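Side-chain contacts in endoglucanase (Ruminococcus champanellensis, PDB 6WQV), which probably cleaves internal beta-1,4 linkages in cellulose and, as a broad-specificity family 5 glycoside hydrolase, in other plant polysaccharides such as xylan: residues N43-P46 against A47-E50; I142-Q145 against I146-F150; N189-F192 against V193-R197; P245-F248 against A249-S253; I263-L266 against Q267-Q271. One frame throughout, in Å; residues are numbered along the deposited sequence. Where two conformers were deposited one is given.

Overall arrangement
All five contacts lie on helices and loops around one closed barrel of eight parallel strands, and they follow one another along the chain without nesting. Contact 1 caps helix 46-50, about 40 Å, centre to centre, from contact 5 on helix 263-278, across the middle of the chain. Contacts 2 and 3 lie on helices 129-149 and 179-197, with centres 11 Å apart, and touch where Trp143 meets Phe192 and Thr195. Contact 4, on helix 246-249 and the loop after it, has its centre 15 Å from that of contact 5, on the next helix, without touching it. Contacts 2, 3 and 5 belong to the outer helical layer, whereas contact 4 brings Leu250 to the bound sugar.

Contact 1: residues N43-P46 against A47-E50; sequences NPTP and AQSE
Ala47 opens the second half of this turn, its CB 4.1 Å from Thr45 OG1; alanine has a high helix propensity and asks for no polar partner on this exposed side. Gln48 follows and makes both halves of a capping box with Thr45. Its backbone N donates to Thr45 OG1 at 3.0 Å, while its side-chain OE1 returns to accept from Thr45 N at 2.9 Å, a nearly straight bond (169° at the hydrogen) that arrives tilted from the amide carbonyl plane. Thr45 can serve because OG1 stands between its own backbone N and carbonyl carbon (chi1 68°), facing the start of the helix; Gln48 keeps an extended chain whose CG passes 3.2 Å from that hydroxyl. A hydroxyl residue at the N-cap is apt, since the first amides of a helix have no preceding carbonyls to receive them.

Ser49 N donates to Thr45 O at 3.1 Å, beginning the regular helical bonding. The serine hydroxyl lies against the ring of Pro44, with OG 3.2 Å from CG, and a side chain this short fits between the turn and the proline ring. Glu50 N then bonds to Pro46 O at 3.0 Å. Pro46 fits the first turn, where a backbone nitrogen has no carbonyl of the helix to bond to, so the missing N-H costs nothing. The carboxylate of Glu50 leaves the turn for Arg99, by a salt bridge, and for the hydroxyl of Thr58.

Helix 46-50 follows barrel strand 26-29 in the chain and rests on helix 94-108, where Pro46 touches Ala95 and Trp96 and Ser49 also meets Trp96.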
loop_
_atom_site.group_PDB
_atom_site.type_symbol
_atom_site.label_atom_id
_atom_site.label_comp_id
_atom_site.label_asym_id
_atom_site.label_seq_id
_atom_site.Cartn_x
_atom_site.Cartn_y
_atom_site.Cartn_z
ATOM N N ASN A 43 -8.106 18.231 14.422
ATOM C CA ASN A 43 -8.515 17.159 15.330
ATOM C C ASN A 43 -9.798 16.498 14.837
ATOM O O ASN A 43 -10.843 16.573 15.490
ATOM C CB ASN A 43 -8.703 17.703 16.746
ATOM C CG ASN A 43 -7.488 18.456 17.251
ATOM O OD1 ASN A 43 -7.586 19.618 17.647
ATOM N ND2 ASN A 43 -6.336 17.798 17.240
ATOM N N PRO A 44 -9.748 15.828 13.690
ATOM C CA PRO A 44 -10.961 15.174 13.187
ATOM C C PRO A 44 -11.345 13.976 14.033
ATOM O O PRO A 44 -10.495 13.271 14.583
ATOM C CB PRO A 44 -10.565 14.732 11.773
ATOM C CG PRO A 44 -9.067 14.494 11.875
ATOM C CD PRO A 44 -8.581 15.586 12.817
ATOM N N THR A 45 -12.653 13.745 14.127
ATOM C CA THR A 45 -13.144 12.489 14.653
ATOM C C THR A 45 -12.866 11.385 13.635
ATOM O O THR A 45 -12.598 11.658 12.460
ATOM C CB THR A 45 -14.648 12.565 14.892
ATOM O OG1 THR A 45 -15.315 12.664 13.628
ATOM C CG2 THR A 45 -15.015 13.757 15.756
ATOM N N PRO A 46 -12.913 10.125 14.059
ATOM C CA PRO A 46 -12.760 9.026 13.088
ATOM C C PRO A 46 -13.722 9.135 11.916
ATOM O O PRO A 46 -13.320 8.908 10.768
ATOM C CB PRO A 46 -12.985 7.768 13.941
ATOM C CG PRO A 46 -12.530 8.192 15.333
ATOM C CD PRO A 46 -12.941 9.650 15.458
ATOM N N ALA A 47 -14.975 9.511 12.169
ATOM C CA ALA A 47 -15.942 9.602 11.081
ATOM C C ALA A 47 -15.608 10.760 10.147
ATOM O O ALA A 47 -15.742 10.637 8.923
ATOM C CB ALA A 47 -17.356 9.740 11.646
ATOM N N GLN A 48 -15.168 11.891 10.700
ATOM C CA GLN A 48 -14.802 13.026 9.856
ATOM C C GLN A 48 -13.648 12.677 8.926
ATOM O O GLN A 48 -13.621 13.107 7.768
ATOM C CB GLN A 48 -14.450 14.234 10.724
ATOM C CG GLN A 48 -15.665 14.893 11.343
ATOM C CD GLN A 48 -15.329 15.924 12.403
ATOM O OE1 GLN A 48 -14.266 15.880 13.027
ATOM N NE2 GLN A 48 -16.241 16.858 12.618
ATOM N N SER A 49 -12.675 11.908 9.418
ATOM C CA SER A 49 -11.562 11.491 8.573
ATOM C C SER A 49 -12.013 10.500 7.506
ATOM O O SER A 49 -11.733 10.679 6.315
ATOM C CB SER A 49 -10.470 10.839 9.426
ATOM O OG SER A 49 -9.856 11.767 10.300
ATOM N N GLU A 50 -12.700 9.431 7.920
ATOM C CA GLU A 50 -12.995 8.343 6.998
ATOM C C GLU A 50 -13.847 8.809 5.826
ATOM O O GLU A 50 -13.723 8.265 4.720
ATOM C CB GLU A 50 -13.679 7.201 7.756
ATOM C CG GLU A 50 -13.978 5.971 6.901
ATOM C CD GLU A 50 -14.349 4.727 7.706
ATOM O OE1 GLU A 50 -14.293 4.757 8.960
ATOM O OE2 GLU A 50 -14.695 3.702 7.071
#

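Contact 2: residues I142-Q145 against I146-F150; sequences IWTQ and IATRF
Thr144 O draws two groups of Thr148: the backbone N donates to it at 3.0 Å, and the hydroxyl OG1 lies at the same distance. That hydroxyl is also 3.2 Å from Gln145 O, and its single proton could serve either carbonyl. Thr148 reaches both because OG1 sits between its backbone N and carbonyl carbon (chi1 59°), folded back over the preceding turn; a threonine can thus satisfy its hydroxyl on an exposed helix face.

On the buried face Ile146 lies over the indole of Trp143. Its CD1 stands 4.2 Å from the centroid of the six-membered ring, 9° off the normal, a CH-pi contact, while its CG2 reaches CZ3 at 3.5 Å. A beta-branched isoleucine spreads two arms and so covers both the ring's face and its outer carbon. This helix, 129-149, is the crossover of a beta-alpha-beta unit joining strands 113-117 and 157-160 of the TIM barrel. The indole N-H is fixed by Gly161 O, which helps set the ring's rotation, and Phe192 of the next helix meets the ring. Ala147, small enough to sit against Phe159 of strand 157-160, bonds through its N to Trp143 O at 2.8 Å.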
loop_
_atom_site.group_PDB
_atom_site.type_symbol
_atom_site.label_atom_id
_atom_site.label_comp_id
_atom_site.label_asym_id
_atom_site.label_seq_id
_atom_site.Cartn_x
_atom_site.Cartn_y
_atom_site.Cartn_z
ATOM N N ILE A 142 5.035 5.251 17.075
ATOM C CA ILE A 142 3.744 4.876 16.510
ATOM C C ILE A 142 3.709 3.393 16.148
ATOM O O ILE A 142 2.700 2.721 16.372
ATOM C CB ILE A 142 3.300 5.790 15.348
ATOM C CG1 ILE A 142 4.199 5.676 14.121
ATOM C CG2 ILE A 142 3.209 7.243 15.811
ATOM C CD1 ILE A 142 3.568 6.350 12.896
ATOM N N TRP A 143 4.796 2.851 15.588
ATOM C CA TRP A 143 4.812 1.425 15.243
ATOM C C TRP A 143 4.748 0.524 16.477
ATOM O O TRP A 143 4.148 -0.554 16.413
ATOM C CB TRP A 143 5.949 1.068 14.272
ATOM C CG TRP A 143 5.469 1.182 12.831
ATOM C CD1 TRP A 143 5.866 2.089 11.896
ATOM C CD2 TRP A 143 4.446 0.386 12.211
ATOM N NE1 TRP A 143 5.170 1.894 10.720
ATOM C CE2 TRP A 143 4.293 0.854 10.894
ATOM C CE3 TRP A 143 3.657 -0.685 12.643
ATOM C CZ2 TRP A 143 3.385 0.287 10.003
ATOM C CZ3 TRP A 143 2.757 -1.247 11.758
ATOM C CH2 TRP A 143 2.629 -0.765 10.455
ATOM N N THR A 144 5.315 0.936 17.614
ATOM C CA THR A 144 5.116 0.144 18.826
ATOM C C THR A 144 3.633 0.049 19.160
ATOM O O THR A 144 3.125 -1.038 19.471
ATOM C CB THR A 144 5.920 0.713 19.998
ATOM O OG1 THR A 144 7.317 0.596 19.707
ATOM C CG2 THR A 144 5.628 -0.049 21.290
ATOM N N GLN A 145 2.906 1.165 19.042
ATOM C CA GLN A 145 1.476 1.170 19.354
ATOM C C GLN A 145 0.679 0.317 18.372
ATOM O O GLN A 145 -0.219 -0.432 18.772
ATOM C CB GLN A 145 0.942 2.604 19.356
ATOM C CG GLN A 145 1.415 3.455 20.502
ATOM C CD GLN A 145 0.996 4.897 20.350
ATOM O OE1 GLN A 145 -0.164 5.248 20.584
ATOM N NE2 GLN A 145 1.935 5.747 19.947
ATOM N N ILE A 146 0.959 0.450 17.072
ATOM C CA ILE A 146 0.221 -0.330 16.082
ATOM C C ILE A 146 0.535 -1.809 16.245
ATOM O O ILE A 146 -0.367 -2.656 16.265
ATOM C CB ILE A 146 0.529 0.153 14.651
ATOM C CG1 ILE A 146 0.132 1.624 14.494
ATOM C CG2 ILE A 146 -0.170 -0.749 13.627
ATOM C CD1 ILE A 146 0.723 2.304 13.255
ATOM N N ALA A 147 1.814 -2.138 16.402
ATOM C CA ALA A 147 2.211 -3.536 16.466
ATOM C C ALA A 147 1.648 -4.213 17.706
ATOM O O ALA A 147 1.268 -5.387 17.656
ATOM C CB ALA A 147 3.732 -3.657 16.434
ATOM N N THR A 148 1.590 -3.506 18.835
ATOM C CA THR A 148 1.044 -4.144 20.027
ATOM C C THR A 148 -0.461 -4.338 19.904
ATOM O O THR A 148 -0.991 -5.373 20.323
ATOM C CB THR A 148 1.421 -3.394 21.306
ATOM O OG1 THR A 148 0.953 -2.047 21.268
ATOM C CG2 THR A 148 2.920 -3.374 21.485
ATOM N N ARG A 149 -1.179 -3.373 19.319
ATOM C CA ARG A 149 -2.620 -3.557 19.181
ATOM C C ARG A 149 -2.934 -4.773 18.316
ATOM O O ARG A 149 -3.891 -5.512 18.589
ATOM C CB ARG A 149 -3.279 -2.306 18.593
ATOM C CG ARG A 149 -4.759 -2.494 18.240
ATOM C CD ARG A 149 -5.633 -2.737 19.472
ATOM N NE ARG A 149 -5.901 -1.504 20.205
ATOM C CZ ARG A 149 -7.047 -0.821 20.177
ATOM N NH1 ARG A 149 -8.081 -1.224 19.446
ATOM N NH2 ARG A 149 -7.146 0.289 20.890
ATOM N N PHE A 150 -2.141 -4.992 17.264
ATOM C CA PHE A 150 -2.405 -6.008 16.255
ATOM C C PHE A 150 -1.511 -7.228 16.403
ATOM O O PHE A 150 -1.470 -8.072 15.506
ATOM C CB PHE A 150 -2.308 -5.391 14.853
ATOM C CG PHE A 150 -3.433 -4.443 14.541
ATOM C CD1 PHE A 150 -4.643 -4.923 14.067
ATOM C CD2 PHE A 150 -3.296 -3.081 14.760
ATOM C CE1 PHE A 150 -5.690 -4.060 13.812
ATOM C CE2 PHE A 150 -4.341 -2.214 14.495
ATOM C CZ PHE A 150 -5.538 -2.703 14.028
#

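Contact 3: residues N189-F192 against V193-R197; sequences NQTF and VNTVR
Side-chain polar contacts join Gln190 to Asn194 along one face of the helix. Gln190 NE2 gives a weak bond to Asn194 OD1 at 3.1 Å, bent to 133°, although the two amide planes lie only 25° apart. The glutamine gets there by a bend at chi2 (67°), and its OE1 is held separately by Thr229 N. One residue further along, Thr195 OG1 approaches Thr191 O to 2.8 Å and also meets the carboxylate oxygen OD1 of Asp140. Threonine suits this buried place because its one hydroxyl proton has an acceptor in the helix backbone and another in Asp140.

Thr195 faces helix 129-149, while Phe192 and Val196 face the barrel strands: helix 179-197 lies in the outer layer of the TIM barrel, over strands 157-160 and 208-211.

Apolar contacts belong to Phe192. Val196 runs beside it in the same direction, and CG2 comes 3.7 Å from ring atom CE1; Val193 CG2 is 4.0 Å from CD2. Both valines place CG2 beside their own backbone N, where it can reach the aromatic ring. Phe159 touches Phe192 and Val196, while Leu208 and Val210 also meet the phenylalanine.

In the backbone, Asn194 N bonds to Gln190 O at 3.0 Å.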
loop_
_atom_site.group_PDB
_atom_site.type_symbol
_atom_site.label_atom_id
_atom_site.label_comp_id
_atom_site.label_asym_id
_atom_site.label_seq_id
_atom_site.Cartn_x
_atom_site.Cartn_y
_atom_site.Cartn_z
ATOM N N ASN A 189 13.215 2.334 7.293
ATOM C CA ASN A 189 12.742 0.959 7.145
ATOM C C ASN A 189 13.370 0.051 8.198
ATOM O O ASN A 189 12.701 -0.845 8.735
ATOM C CB ASN A 189 13.037 0.428 5.741
ATOM C CG ASN A 189 12.025 0.881 4.718
ATOM O OD1 ASN A 189 10.859 1.102 5.043
ATOM N ND2 ASN A 189 12.463 1.017 3.473
ATOM N N GLN A 190 14.660 0.256 8.497
ATOM C CA GLN A 190 15.325 -0.556 9.513
ATOM C C GLN A 190 14.691 -0.336 10.882
ATOM O O GLN A 190 14.461 -1.293 11.636
ATOM C CB GLN A 190 16.818 -0.232 9.555
ATOM C CG GLN A 190 17.587 -1.097 10.528
ATOM C CD GLN A 190 17.634 -2.551 10.093
ATOM O OE1 GLN A 190 18.333 -2.903 9.141
ATOM N NE2 GLN A 190 16.877 -3.402 10.783
ATOM N N THR A 191 14.385 0.916 11.220
ATOM C CA THR A 191 13.724 1.196 12.491
ATOM C C THR A 191 12.381 0.489 12.573
ATOM O O THR A 191 12.042 -0.111 13.599
ATOM C CB THR A 191 13.542 2.704 12.652
ATOM O OG1 THR A 191 14.834 3.318 12.734
ATOM C CG2 THR A 191 12.748 3.027 13.901
ATOM N N PHE A 192 11.586 0.570 11.504
ATOM C CA PHE A 192 10.289 -0.097 11.489
ATOM C C PHE A 192 10.424 -1.582 11.799
ATOM O O PHE A 192 9.703 -2.124 12.645
ATOM C CB PHE A 192 9.627 0.139 10.121
ATOM C CG PHE A 192 8.577 -0.879 9.755
ATOM C CD1 PHE A 192 7.384 -0.964 10.456
ATOM C CD2 PHE A 192 8.784 -1.739 8.688
ATOM C CE1 PHE A 192 6.417 -1.909 10.097
ATOM C CE2 PHE A 192 7.832 -2.678 8.325
ATOM C CZ PHE A 192 6.649 -2.763 9.031
ATOM N N VAL A 193 11.345 -2.261 11.123
ATOM C CA VAL A 193 11.502 -3.696 11.343
ATOM C C VAL A 193 11.911 -3.968 12.788
ATOM O O VAL A 193 11.331 -4.823 13.465
ATOM C CB VAL A 193 12.496 -4.288 10.332
ATOM C CG1 VAL A 193 12.837 -5.721 10.685
ATOM C CG2 VAL A 193 11.925 -4.209 8.925
ATOM N N ASN A 194 12.902 -3.224 13.286
ATOM C CA ASN A 194 13.343 -3.437 14.666
ATOM C C ASN A 194 12.203 -3.213 15.648
ATOM O O ASN A 194 12.069 -3.948 16.638
ATOM C CB ASN A 194 14.495 -2.489 15.010
ATOM C CG ASN A 194 15.771 -2.796 14.244
ATOM O OD1 ASN A 194 15.957 -3.892 13.721
ATOM N ND2 ASN A 194 16.663 -1.813 14.183
ATOM N N THR A 195 11.386 -2.180 15.408
ATOM C CA THR A 195 10.307 -1.826 16.328
ATOM C C THR A 195 9.271 -2.940 16.407
ATOM O O THR A 195 8.785 -3.277 17.494
ATOM C CB THR A 195 9.670 -0.514 15.862
ATOM O OG1 THR A 195 10.626 0.555 15.959
ATOM C CG2 THR A 195 8.408 -0.165 16.669
ATOM N N VAL A 196 8.934 -3.539 15.265
ATOM C CA VAL A 196 7.954 -4.614 15.266
ATOM C C VAL A 196 8.516 -5.858 15.943
ATOM O O VAL A 196 7.846 -6.484 16.772
ATOM C CB VAL A 196 7.492 -4.896 13.824
ATOM C CG1 VAL A 196 6.659 -6.167 13.780
ATOM C CG2 VAL A 196 6.716 -3.714 13.257
ATOM N N ARG A 197 9.763 -6.232 15.625
ATOM C CA ARG A 197 10.310 -7.471 16.174
ATOM C C ARG A 197 10.466 -7.391 17.688
ATOM O O ARG A 197 10.402 -8.420 18.375
ATOM C CB ARG A 197 11.646 -7.815 15.513
ATOM C CG ARG A 197 11.595 -7.999 14.006
ATOM C CD ARG A 197 10.568 -9.054 13.592
ATOM N NE ARG A 197 10.686 -9.331 12.164
ATOM C CZ ARG A 197 9.690 -9.739 11.391
ATOM N NH1 ARG A 197 8.471 -9.928 11.900
ATOM N NH2 ARG A 197 9.918 -9.956 10.102
#

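Contact 4: residues P245-F248 against A249-S253; sequences PYNF and ALNTS
Asn251 sets its CB over the ring face of Tyr246, 4.1 Å from the centroid and 29° off the normal, a CH-pi contact. Leu250 approaches the same ring on the CD1 side, with its CB 3.8 Å from CD1. An aromatic ring suits the place, since it can serve an aliphatic residue and the carbon of an amide side chain together. Beside it Asn251 ND2 donates to Asn247 OD1 at 3.2 Å, nearly straight at the hydrogen (171°), with the acceptor in the plane of the donating amide.

What positions these groups is the backbone. Tyr246 O accepts from Leu250 N at 2.9 Å and from Asn251 N at 3.0 Å, the two donors arriving from opposite faces of its plane, so the carbonyl is doubly held where the helix runs out. Asn251 OD1 then accepts from Ser253 N at 2.9 Å, forming an Asx turn that guides the chain out of the helix.

Further out, Lys294 NZ bonds to the carbonyls of Phe248 and Asn251, and the ring of Phe248 meets those of Trp303 and Phe258. These contacts probably help hold a loop beside the substrate cleft of the TIM barrel, where Leu250, in touch with Tyr243 and Phe333, lines the glycan pocket and contacts the bound glucose.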
loop_
_atom_site.group_PDB
_atom_site.type_symbol
_atom_site.label_atom_id
_atom_site.label_comp_id
_atom_site.label_asym_id
_atom_site.label_seq_id
_atom_site.Cartn_x
_atom_site.Cartn_y
_atom_site.Cartn_z
ATOM N N PRO A 245 1.500 2.087 -18.084
ATOM C CA PRO A 245 2.362 3.245 -18.389
ATOM C C PRO A 245 1.789 4.551 -17.841
ATOM O O PRO A 245 0.575 4.733 -17.850
ATOM C CB PRO A 245 2.405 3.258 -19.914
ATOM C CG PRO A 245 1.117 2.635 -20.334
ATOM C CD PRO A 245 0.836 1.567 -19.293
ATOM N N TYR A 246 2.666 5.457 -17.402
ATOM C CA TYR A 246 2.236 6.623 -16.633
ATOM C C TYR A 246 1.191 7.457 -17.368
ATOM O O TYR A 246 0.158 7.824 -16.794
ATOM C CB TYR A 246 3.448 7.491 -16.266
ATOM C CG TYR A 246 3.052 8.842 -15.703
ATOM C CD1 TYR A 246 2.577 8.952 -14.408
ATOM C CD2 TYR A 246 3.137 9.997 -16.471
ATOM C CE1 TYR A 246 2.197 10.173 -13.883
ATOM C CE2 TYR A 246 2.758 11.231 -15.953
ATOM C CZ TYR A 246 2.288 11.311 -14.658
ATOM O OH TYR A 246 1.906 12.520 -14.120
ATOM N N ASN A 247 1.453 7.817 -18.623
ATOM C CA ASN A 247 0.551 8.750 -19.293
ATOM C C ASN A 247 -0.863 8.193 -19.385
ATOM O O ASN A 247 -1.842 8.926 -19.193
ATOM C CB ASN A 247 1.091 9.123 -20.671
ATOM C CG ASN A 247 2.209 10.138 -20.591
ATOM O OD1 ASN A 247 2.232 10.976 -19.689
ATOM N ND2 ASN A 247 3.151 10.058 -21.520
ATOM N N PHE A 248 -0.986 6.896 -19.670
ATOM C CA PHE A 248 -2.294 6.256 -19.778
ATOM C C PHE A 248 -2.931 6.070 -18.408
ATOM O O PHE A 248 -4.116 6.374 -18.211
ATOM C CB PHE A 248 -2.107 4.891 -20.449
ATOM C CG PHE A 248 -3.356 4.046 -20.496
ATOM C CD1 PHE A 248 -4.344 4.318 -21.423
ATOM C CD2 PHE A 248 -3.535 2.978 -19.626
ATOM C CE1 PHE A 248 -5.490 3.559 -21.483
ATOM C CE2 PHE A 248 -4.691 2.212 -19.686
ATOM C CZ PHE A 248 -5.659 2.500 -20.616
ATOM N N ALA A 249 -2.159 5.581 -17.446
ATOM C CA ALA A 249 -2.712 5.025 -16.219
ATOM C C ALA A 249 -2.903 6.056 -15.115
ATOM O O ALA A 249 -3.839 5.929 -14.315
ATOM C CB ALA A 249 -1.790 3.915 -15.701
ATOM N N LEU A 250 -2.013 7.046 -15.019
ATOM C CA LEU A 250 -1.990 7.946 -13.869
ATOM C C LEU A 250 -2.053 9.424 -14.223
ATOM O O LEU A 250 -2.476 10.218 -13.374
ATOM C CB LEU A 250 -0.735 7.692 -13.018
ATOM C CG LEU A 250 -0.577 8.470 -11.711
ATOM C CD1 LEU A 250 -1.791 8.308 -10.804
ATOM C CD2 LEU A 250 0.702 8.030 -10.982
ATOM N N ASN A 251 -1.669 9.822 -15.434
ATOM C CA ASN A 251 -1.693 11.223 -15.843
ATOM C C ASN A 251 -3.113 11.601 -16.238
ATOM O O ASN A 251 -3.633 11.117 -17.249
ATOM C CB ASN A 251 -0.747 11.408 -17.026
ATOM C CG ASN A 251 -0.584 12.865 -17.433
ATOM O OD1 ASN A 251 -1.276 13.750 -16.930
ATOM N ND2 ASN A 251 0.336 13.113 -18.357
ATOM N N THR A 252 -3.749 12.473 -15.450
ATOM C CA THR A 252 -5.109 12.878 -15.785
ATOM C C THR A 252 -5.178 13.645 -17.102
ATOM O O THR A 252 -6.262 13.740 -17.687
ATOM C CB THR A 252 -5.735 13.709 -14.662
ATOM O OG1 THR A 252 -4.914 14.848 -14.383
ATOM C CG2 THR A 252 -5.896 12.881 -13.394
ATOM N N SER A 253 -4.058 14.195 -17.576
ATOM C CA SER A 253 -3.995 14.880 -18.861
ATOM C C SER A 253 -3.450 13.999 -19.976
ATOM O O SER A 253 -3.374 14.448 -21.126
ATOM C CB SER A 253 -3.119 16.133 -18.745
ATOM O OG SER A 253 -3.678 17.065 -17.838
#

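Contact 5: residues I263-L266 against Q267-Q271; sequences ISQL and QWTLQ
Trp268 sets its side chain against Gln265, and from CB outward each part has its neighbour. CB lies 3.5 Å from Gln265 O. With CG anti to the backbone N (chi1 -177°), the indole then runs alongside the glutamine, both side chains pointing the same way. Of the ring atoms, CE3 meets Gln265 NE2 at 3.4 Å, the nitrogen approaching obliquely, and CD2 and CZ3 stand further from it. The amide and the indole planes are 48° apart. Gln265 reaches this place by bending at chi2 (47°), which turns its amide toward the next turn of the helix. A long, polar yet flexible residue is well suited to lie beside a large aromatic on an exposed face.

The same nitrogen is 3.3 Å from Thr269 OG1, and that hydroxyl lies 3.1 Å from Gln265 O, with its proton not assigned to one acceptor. Gln265 O accepts from Thr269 N at 3.0 Å. On the buried side Leu266 and Leu270 lie next to each other, their CD1 atoms 4.1 Å apart, and both lean on Tyr307 of helix 297-313, where Leu270 also meets Ile310. Leucine fills that seam between neighbouring outer helices of the barrel.

The chemistry differs between the two sides of the helix: mainly apolar side chains join it to helix 297-313, while on the outer side an amide, a hydroxyl and an indole lie together, where Gln265 and Trp268 are exposed.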
loop_
_atom_site.group_PDB
_atom_site.type_symbol
_atom_site.label_atom_id
_atom_site.label_comp_id
_atom_site.label_asym_id
_atom_site.label_seq_id
_atom_site.Cartn_x
_atom_site.Cartn_y
_atom_site.Cartn_z
ATOM N N ILE A 263 1.986 -3.058 -25.156
ATOM C CA ILE A 263 2.235 -4.213 -24.305
ATOM C C ILE A 263 3.730 -4.364 -24.040
ATOM O O ILE A 263 4.140 -4.711 -22.925
ATOM C CB ILE A 263 1.608 -5.478 -24.923
ATOM C CG1 ILE A 263 0.083 -5.336 -24.974
ATOM C CG2 ILE A 263 1.998 -6.697 -24.112
ATOM C CD1 ILE A 263 -0.630 -6.438 -25.749
ATOM N N SER A 264 4.560 -4.076 -25.043
ATOM C CA SER A 264 5.998 -4.294 -24.901
ATOM C C SER A 264 6.605 -3.383 -23.839
ATOM O O SER A 264 7.516 -3.792 -23.109
ATOM C CB SER A 264 6.705 -4.097 -26.244
ATOM O OG SER A 264 6.485 -2.796 -26.765
ATOM N N GLN A 265 6.125 -2.141 -23.739
ATOM C CA GLN A 265 6.653 -1.241 -22.720
ATOM C C GLN A 265 6.209 -1.687 -21.337
ATOM O O GLN A 265 6.966 -1.570 -20.366
ATOM C CB GLN A 265 6.230 0.202 -22.998
ATOM C CG GLN A 265 6.852 1.211 -22.032
ATOM C CD GLN A 265 8.352 1.023 -21.840
ATOM O OE1 GLN A 265 9.107 0.894 -22.805
ATOM N NE2 GLN A 265 8.787 0.995 -20.584
ATOM N N LEU A 266 5.000 -2.239 -21.237
ATOM C CA LEU A 266 4.519 -2.790 -19.978
ATOM C C LEU A 266 5.316 -4.023 -19.575
ATOM O O LEU A 266 5.656 -4.196 -18.396
ATOM C CB LEU A 266 3.048 -3.132 -20.143
ATOM C CG LEU A 266 2.276 -3.547 -18.897
ATOM C CD1 LEU A 266 2.449 -2.517 -17.801
ATOM C CD2 LEU A 266 0.814 -3.727 -19.269
ATOM N N GLN A 267 5.638 -4.886 -20.540
ATOM C CA GLN A 267 6.492 -6.029 -20.240
ATOM C C GLN A 267 7.836 -5.568 -19.693
ATOM O O GLN A 267 8.348 -6.140 -18.722
ATOM C CB GLN A 267 6.674 -6.885 -21.492
ATOM C CG GLN A 267 7.562 -8.105 -21.301
ATOM C CD GLN A 267 9.038 -7.800 -21.467
ATOM O OE1 GLN A 267 9.423 -6.925 -22.246
ATOM N NE2 GLN A 267 9.879 -8.533 -20.746
ATOM N N TRP A 268 8.415 -4.528 -20.294
ATOM C CA TRP A 268 9.711 -4.042 -19.829
ATOM C C TRP A 268 9.607 -3.520 -18.405
ATOM O O TRP A 268 10.446 -3.832 -17.552
ATOM C CB TRP A 268 10.217 -2.938 -20.753
ATOM C CG TRP A 268 11.578 -2.436 -20.378
ATOM C CD1 TRP A 268 12.773 -2.914 -20.831
ATOM C CD2 TRP A 268 11.891 -1.371 -19.467
ATOM N NE1 TRP A 268 13.810 -2.214 -20.264
ATOM C CE2 TRP A 268 13.295 -1.261 -19.424
ATOM C CE3 TRP A 268 11.122 -0.501 -18.686
ATOM C CZ2 TRP A 268 13.949 -0.317 -18.631
ATOM C CZ3 TRP A 268 11.774 0.438 -17.901
ATOM C CH2 TRP A 268 13.172 0.521 -17.880
ATOM N N THR A 269 8.578 -2.717 -18.129
ATOM C CA THR A 269 8.415 -2.132 -16.804
ATOM C C THR A 269 8.266 -3.208 -15.738
ATOM O O THR A 269 8.913 -3.146 -14.686
ATOM C CB THR A 269 7.208 -1.191 -16.824
ATOM O OG1 THR A 269 7.494 -0.094 -17.704
ATOM C CG2 THR A 269 6.890 -0.683 -15.429
ATOM N N LEU A 270 7.419 -4.209 -15.988
ATOM C CA LEU A 270 7.199 -5.243 -14.984
ATOM C C LEU A 270 8.416 -6.147 -14.855
ATOM O O LEU A 270 8.765 -6.571 -13.746
ATOM C CB LEU A 270 5.925 -6.026 -15.309
ATOM C CG LEU A 270 4.665 -5.158 -15.250
ATOM C CD1 LEU A 270 3.436 -5.917 -15.721
ATOM C CD2 LEU A 270 4.420 -4.614 -13.841
ATOM N N GLN A 271 9.088 -6.435 -15.971
ATOM C CA GLN A 271 10.328 -7.203 -15.920
ATOM C C GLN A 271 11.384 -6.500 -15.076
ATOM O O GLN A 271 12.186 -7.163 -14.409
ATOM C CB GLN A 271 10.848 -7.430 -17.341
ATOM C CG GLN A 271 12.143 -8.207 -17.438
ATOM C CD GLN A 271 12.603 -8.395 -18.880
ATOM O OE1 GLN A 271 12.592 -9.511 -19.402
ATOM N NE2 GLN A 271 13.004 -7.304 -19.527
#